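Local coordinates for protein cysteine protease-like virA (Shigella flexneri, PDB 3EB8) that acts as a secreted virulence effector needed for bacterial entry into epithelial cells and for spread within and between cells, although its reported alpha-tubulin protease activity is disputed, at residues A[86-100]-A[345-357]. Numbering follows the deposited sequence.
Sequences QFNLGKVHTITAPVS and ESRQVSFAIISPD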
loop_
_atom_site.group_PDB
_atom_site.type_symbol
_atom_site.label_atom_id
_atom_site.label_comp_id
_atom_site.label_asym_id
_atom_site.label_seq_id
_atom_site.Cartn_x
_atom_site.Cartn_y
_atom_site.Cartn_z
ATOM N N GLN A 86 6.329 -1.065 5.734
ATOM C CA GLN A 86 6.882 0.275 5.819
ATOM C C GLN A 86 8.010 0.314 6.850
ATOM O O GLN A 86 7.780 0.178 8.047
ATOM C CB GLN A 86 5.779 1.285 6.153
ATOM C CG GLN A 86 4.592 1.254 5.192
ATOM C CD GLN A 86 3.504 2.242 5.588
ATOM O OE1 GLN A 86 2.918 2.141 6.670
ATOM N NE2 GLN A 86 3.246 3.219 4.725
ATOM N N PHE A 87 9.233 0.480 6.370
ATOM C CA PHE A 87 10.387 0.566 7.248
ATOM C C PHE A 87 10.939 1.984 7.299
ATOM O O PHE A 87 10.830 2.751 6.343
ATOM C CB PHE A 87 11.499 -0.386 6.801
ATOM C CG PHE A 87 11.127 -1.830 6.885
ATOM C CD1 PHE A 87 10.573 -2.484 5.797
ATOM C CD2 PHE A 87 11.335 -2.542 8.056
ATOM C CE1 PHE A 87 10.229 -3.823 5.881
ATOM C CE2 PHE A 87 10.988 -3.890 8.148
ATOM C CZ PHE A 87 10.438 -4.529 7.062
ATOM N N ASN A 88 11.549 2.323 8.424
ATOM C CA ASN A 88 12.266 3.568 8.499
ATOM C C ASN A 88 13.646 3.422 7.866
ATOM O O ASN A 88 14.621 3.142 8.554
ATOM C CB ASN A 88 12.361 4.067 9.937
ATOM C CG ASN A 88 12.401 5.564 10.004
ATOM O OD1 ASN A 88 13.443 6.157 10.281
ATOM N ND2 ASN A 88 11.270 6.198 9.703
ATOM N N LEU A 89 13.717 3.592 6.546
ATOM C CA LEU A 89 14.981 3.471 5.831
ATOM C C LEU A 89 15.688 4.823 5.697
ATOM O O LEU A 89 16.871 4.880 5.376
ATOM C CB LEU A 89 14.772 2.833 4.459
ATOM C CG LEU A 89 13.976 1.535 4.473
ATOM C CD1 LEU A 89 13.747 1.047 3.065
ATOM C CD2 LEU A 89 14.680 0.485 5.305
ATOM N N GLY A 90 14.952 5.903 5.954
ATOM C CA GLY A 90 15.495 7.246 5.895
ATOM C C GLY A 90 15.970 7.675 4.517
ATOM O O GLY A 90 16.767 8.590 4.384
ATOM N N LYS A 91 15.457 7.024 3.487
ATOM C CA LYS A 91 15.891 7.286 2.134
ATOM C C LYS A 91 15.010 6.471 1.210
ATOM O O LYS A 91 14.770 5.284 1.464
ATOM C CB LYS A 91 17.352 6.860 1.962
ATOM C CG LYS A 91 17.851 6.909 0.527
ATOM C CD LYS A 91 19.269 6.377 0.433
ATOM C CE LYS A 91 19.696 6.152 -1.008
ATOM N NZ LYS A 91 20.977 5.370 -1.082
ATOM N N VAL A 92 14.524 7.097 0.144
ATOM C CA VAL A 92 13.700 6.391 -0.822
ATOM C C VAL A 92 14.604 5.586 -1.738
ATOM O O VAL A 92 15.415 6.156 -2.468
ATOM C CB VAL A 92 12.873 7.374 -1.644
ATOM C CG1 VAL A 92 11.992 6.630 -2.665
ATOM C CG2 VAL A 92 12.042 8.264 -0.708
ATOM N N HIS A 93 14.463 4.266 -1.689
ATOM C CA HIS A 93 15.315 3.361 -2.459
ATOM C C HIS A 93 14.720 2.940 -3.791
ATOM O O HIS A 93 13.511 3.034 -4.000
ATOM C CB HIS A 93 15.654 2.123 -1.635
ATOM C CG HIS A 93 16.662 2.385 -0.567
ATOM N ND1 HIS A 93 18.002 2.120 -0.730
ATOM C CD2 HIS A 93 16.532 2.917 0.672
ATOM C CE1 HIS A 93 18.652 2.465 0.367
ATOM N NE2 HIS A 93 17.782 2.955 1.231
ATOM N N THR A 94 15.586 2.479 -4.683
ATOM C CA THR A 94 15.161 1.932 -5.954
ATOM C C THR A 94 15.401 0.428 -5.980
ATOM O O THR A 94 16.526 -0.032 -5.783
ATOM C CB THR A 94 15.938 2.598 -7.095
ATOM O OG1 THR A 94 15.601 3.992 -7.136
ATOM C CG2 THR A 94 15.643 1.928 -8.432
ATOM N N ILE A 95 14.324 -0.325 -6.197
ATOM C CA ILE A 95 14.380 -1.770 -6.307
ATOM C C ILE A 95 14.352 -2.132 -7.780
ATOM O O ILE A 95 13.474 -1.687 -8.519
ATOM C CB ILE A 95 13.160 -2.437 -5.618
ATOM C CG1 ILE A 95 12.997 -1.925 -4.180
ATOM C CG2 ILE A 95 13.264 -3.962 -5.668
ATOM C CD1 ILE A 95 14.254 -2.033 -3.355
ATOM N N THR A 96 15.321 -2.921 -8.216
ATOM C CA THR A 96 15.338 -3.369 -9.593
ATOM C C THR A 96 14.454 -4.588 -9.852
ATOM O O THR A 96 14.525 -5.595 -9.150
ATOM C CB THR A 96 16.740 -3.658 -10.042
ATOM O OG1 THR A 96 17.533 -2.471 -9.890
ATOM C CG2 THR A 96 16.726 -4.066 -11.505
ATOM N N ALA A 97 13.592 -4.474 -10.853
ATOM C CA ALA A 97 12.736 -5.579 -11.268
ATOM C C ALA A 97 13.456 -6.395 -12.331
ATOM O O ALA A 97 14.308 -5.873 -13.050
ATOM C CB ALA A 97 11.429 -5.070 -11.803
ATOM N N PRO A 98 13.118 -7.687 -12.422
ATOM C CA PRO A 98 13.764 -8.641 -13.336
ATOM C C PRO A 98 13.304 -8.507 -14.789
ATOM O O PRO A 98 12.758 -9.468 -15.331
ATOM C CB PRO A 98 13.308 -10.009 -12.800
ATOM C CG PRO A 98 12.555 -9.735 -11.507
ATOM C CD PRO A 98 12.095 -8.327 -11.578
ATOM N N VAL A 99 13.498 -7.341 -15.398
ATOM C CA VAL A 99 13.260 -7.152 -16.829
ATOM C C VAL A 99 14.140 -6.035 -17.256
ATOM O O VAL A 99 14.502 -5.190 -16.447
ATOM C CB VAL A 99 11.844 -6.635 -17.176
ATOM C CG1 VAL A 99 10.927 -7.758 -17.578
ATOM C CG2 VAL A 99 11.269 -5.758 -16.056
ATOM N N SER A 100 14.453 -6.000 -18.539
ATOM C CA SER A 100 15.186 -4.881 -19.080
ATOM C C SER A 100 14.152 -3.906 -19.602
ATOM O O SER A 100 13.181 -4.293 -20.247
ATOM C CB SER A 100 16.162 -5.329 -20.162
ATOM O OG SER A 100 15.633 -6.413 -20.887
ATOM N N GLU A 345 -2.205 12.744 11.002
ATOM C CA GLU A 345 -1.342 12.242 12.063
ATOM C C GLU A 345 -1.430 10.734 12.267
ATOM O O GLU A 345 -0.485 10.117 12.739
ATOM C CB GLU A 345 -1.641 12.959 13.387
ATOM C CG GLU A 345 -3.116 13.279 13.591
ATOM C CD GLU A 345 -3.357 14.354 14.649
ATOM O OE1 GLU A 345 -3.072 14.096 15.841
ATOM O OE2 GLU A 345 -3.844 15.453 14.286
ATOM N N SER A 346 -2.562 10.129 11.939
ATOM C CA SER A 346 -2.661 8.678 12.104
ATOM C C SER A 346 -2.401 7.870 10.833
ATOM O O SER A 346 -2.511 6.639 10.843
ATOM C CB SER A 346 -3.988 8.275 12.750
ATOM O OG SER A 346 -5.002 9.199 12.427
ATOM N N ARG A 347 -2.042 8.550 9.748
ATOM C CA ARG A 347 -1.666 7.842 8.526
ATOM C C ARG A 347 -0.162 7.775 8.437
ATOM O O ARG A 347 0.519 8.768 8.677
ATOM C CB ARG A 347 -2.186 8.529 7.263
ATOM C CG ARG A 347 -3.650 8.807 7.217
ATOM C CD ARG A 347 -3.942 9.680 6.046
ATOM N NE ARG A 347 -5.051 10.552 6.352
ATOM C CZ ARG A 347 -5.320 11.679 5.708
ATOM N NH1 ARG A 347 -4.561 12.075 4.694
ATOM N NH2 ARG A 347 -6.361 12.408 6.080
ATOM N N GLN A 348 0.359 6.605 8.104
ATOM C CA GLN A 348 1.776 6.495 7.814
ATOM C C GLN A 348 2.014 6.352 6.317
ATOM O O GLN A 348 1.378 5.536 5.632
ATOM C CB GLN A 348 2.397 5.333 8.553
ATOM C CG GLN A 348 3.895 5.306 8.452
ATOM C CD GLN A 348 4.467 4.157 9.239
ATOM O OE1 GLN A 348 4.418 3.003 8.792
ATOM N NE2 GLN A 348 5.000 4.455 10.434
ATOM N N VAL A 349 2.938 7.160 5.828
ATOM C CA VAL A 349 3.202 7.261 4.405
ATOM C C VAL A 349 4.618 6.799 4.126
ATOM O O VAL A 349 5.550 7.135 4.870
ATOM C CB VAL A 349 2.968 8.710 3.915
ATOM C CG1 VAL A 349 3.453 8.897 2.488
ATOM C CG2 VAL A 349 1.491 9.051 4.029
ATOM N N SER A 350 4.772 5.995 3.076
ATOM C CA SER A 350 6.076 5.449 2.714
ATOM C C SER A 350 6.234 5.435 1.199
ATOM O O SER A 350 5.244 5.411 0.485
ATOM C CB SER A 350 6.223 4.041 3.257
ATOM O OG SER A 350 5.226 3.205 2.697
ATOM N N PHE A 351 7.481 5.439 0.723
ATOM C CA PHE A 351 7.788 5.509 -0.702
ATOM C C PHE A 351 8.754 4.423 -1.145
ATOM O O PHE A 351 9.604 3.992 -0.385
ATOM C CB PHE A 351 8.459 6.837 -1.042
ATOM C CG PHE A 351 7.516 7.965 -1.244
ATOM C CD1 PHE A 351 6.743 8.437 -0.192
ATOM C CD2 PHE A 351 7.423 8.590 -2.479
ATOM C CE1 PHE A 351 5.880 9.490 -0.371
ATOM C CE2 PHE A 351 6.564 9.661 -2.666
ATOM C CZ PHE A 351 5.790 10.114 -1.612
ATOM N N ALA A 352 8.648 4.025 -2.401
ATOM C CA ALA A 352 9.717 3.295 -3.045
ATOM C C ALA A 352 9.693 3.556 -4.543
ATOM O O ALA A 352 8.646 3.823 -5.133
ATOM C CB ALA A 352 9.627 1.773 -2.752
ATOM N N ILE A 353 10.866 3.478 -5.154
ATOM C CA ILE A 353 10.970 3.475 -6.594
ATOM C C ILE A 353 11.309 2.065 -7.075
ATOM O O ILE A 353 12.188 1.393 -6.526
ATOM C CB ILE A 353 11.996 4.507 -7.096
ATOM C CG1 ILE A 353 11.448 5.924 -6.892
ATOM C CG2 ILE A 353 12.267 4.327 -8.578
ATOM C CD1 ILE A 353 12.442 7.011 -7.236
ATOM N N ILE A 354 10.571 1.622 -8.087
ATOM C CA ILE A 354 10.783 0.330 -8.712
ATOM C C ILE A 354 11.187 0.586 -10.161
ATOM O O ILE A 354 10.461 1.239 -10.913
ATOM C CB ILE A 354 9.522 -0.554 -8.631
ATOM C CG1 ILE A 354 9.200 -0.903 -7.167
ATOM C CG2 ILE A 354 9.698 -1.815 -9.443
ATOM C CD1 ILE A 354 8.461 0.185 -6.407
ATOM N N SER A 355 12.372 0.109 -10.532
ATOM C CA SER A 355 12.927 0.368 -11.854
ATOM C C SER A 355 13.060 -0.907 -12.682
ATOM O O SER A 355 13.416 -1.970 -12.139
ATOM C CB SER A 355 14.306 1.018 -11.718
ATOM O OG SER A 355 14.928 1.164 -12.980
ATOM N N PRO A 356 12.774 -0.808 -13.999
ATOM C CA PRO A 356 13.139 -1.889 -14.916
ATOM C C PRO A 356 14.646 -2.006 -14.847
ATOM O O PRO A 356 15.314 -1.009 -14.538
ATOM C CB PRO A 356 12.747 -1.346 -16.291
ATOM C CG PRO A 356 11.904 -0.156 -16.051
ATOM C CD PRO A 356 12.277 0.381 -14.713
ATOM N N ASP A 357 15.193 -3.185 -15.107
ATOM C CA ASP A 357 16.646 -3.313 -15.144
ATOM C C ASP A 357 17.161 -2.778 -16.466
ATOM O O ASP A 357 16.344 -2.313 -17.255
ATOM C CB ASP A 357 17.097 -4.754 -14.936
ATOM C CG ASP A 357 18.525 -4.830 -14.473
ATOM O OD1 ASP A 357 19.272 -3.879 -14.761
ATOM O OD2 ASP A 357 18.901 -5.814 -13.808
#
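Residues 93 to 97 run parallel to 353 to 355, tied by four backbone hydrogen bonds whose donors alternate between the two strands, as in a parallel pair. Ile353 takes part twice: its N donates to His93 O at 2.9 Å, and its O accepts from Ile95 N at 2.8 Å. Ile95 O then receives Ser355 N, and Ala97 N closes the series on Ser355 O in a nearly straight bond (177°). In the larger mixed sheet, strand 348-356 also pairs antiparallel with 315-327.

Further back, a side chain replaces backbone pairing. Gln86 runs out extended beyond CG, carrying its amide to strand 348-356, where NE2 gives one N-H to Ser350 OG (2.8 Å) and the other to Gln348 O (3.1 Å). Both partners lie close to the amide plane, though NE2 sits above the carbonyl plane of Gln348. Ser324 OG bonds Gln86 OE1, and Thr121 OG1 bonds Ser350 OG.

Between the two sites, CG1 and CG2 of Val92 both touch CB of Phe351, each at 3.9 Å, and helix 245-265 meets these two residues through Ile250 and Ile254. Along one face of the paired strands, chi1 of -64° puts Thr94 OG1 beside the backbone N and CG2 anti to it, and the methyl lies 3.7 Å from Ser355 CB; Thr96 CG2 lies 3.5 Å from Asp357 CB. On the reverse face Ile95 and Ala97 pack against Thr115 of helix 110-118.

Two polar arrangements hold segment 86-100, with Val92 packing between them: main-chain pairing at 93-97, and a buried amide at Gln86 whose nitrogen and oxygen are both engaged, fixing its rotation.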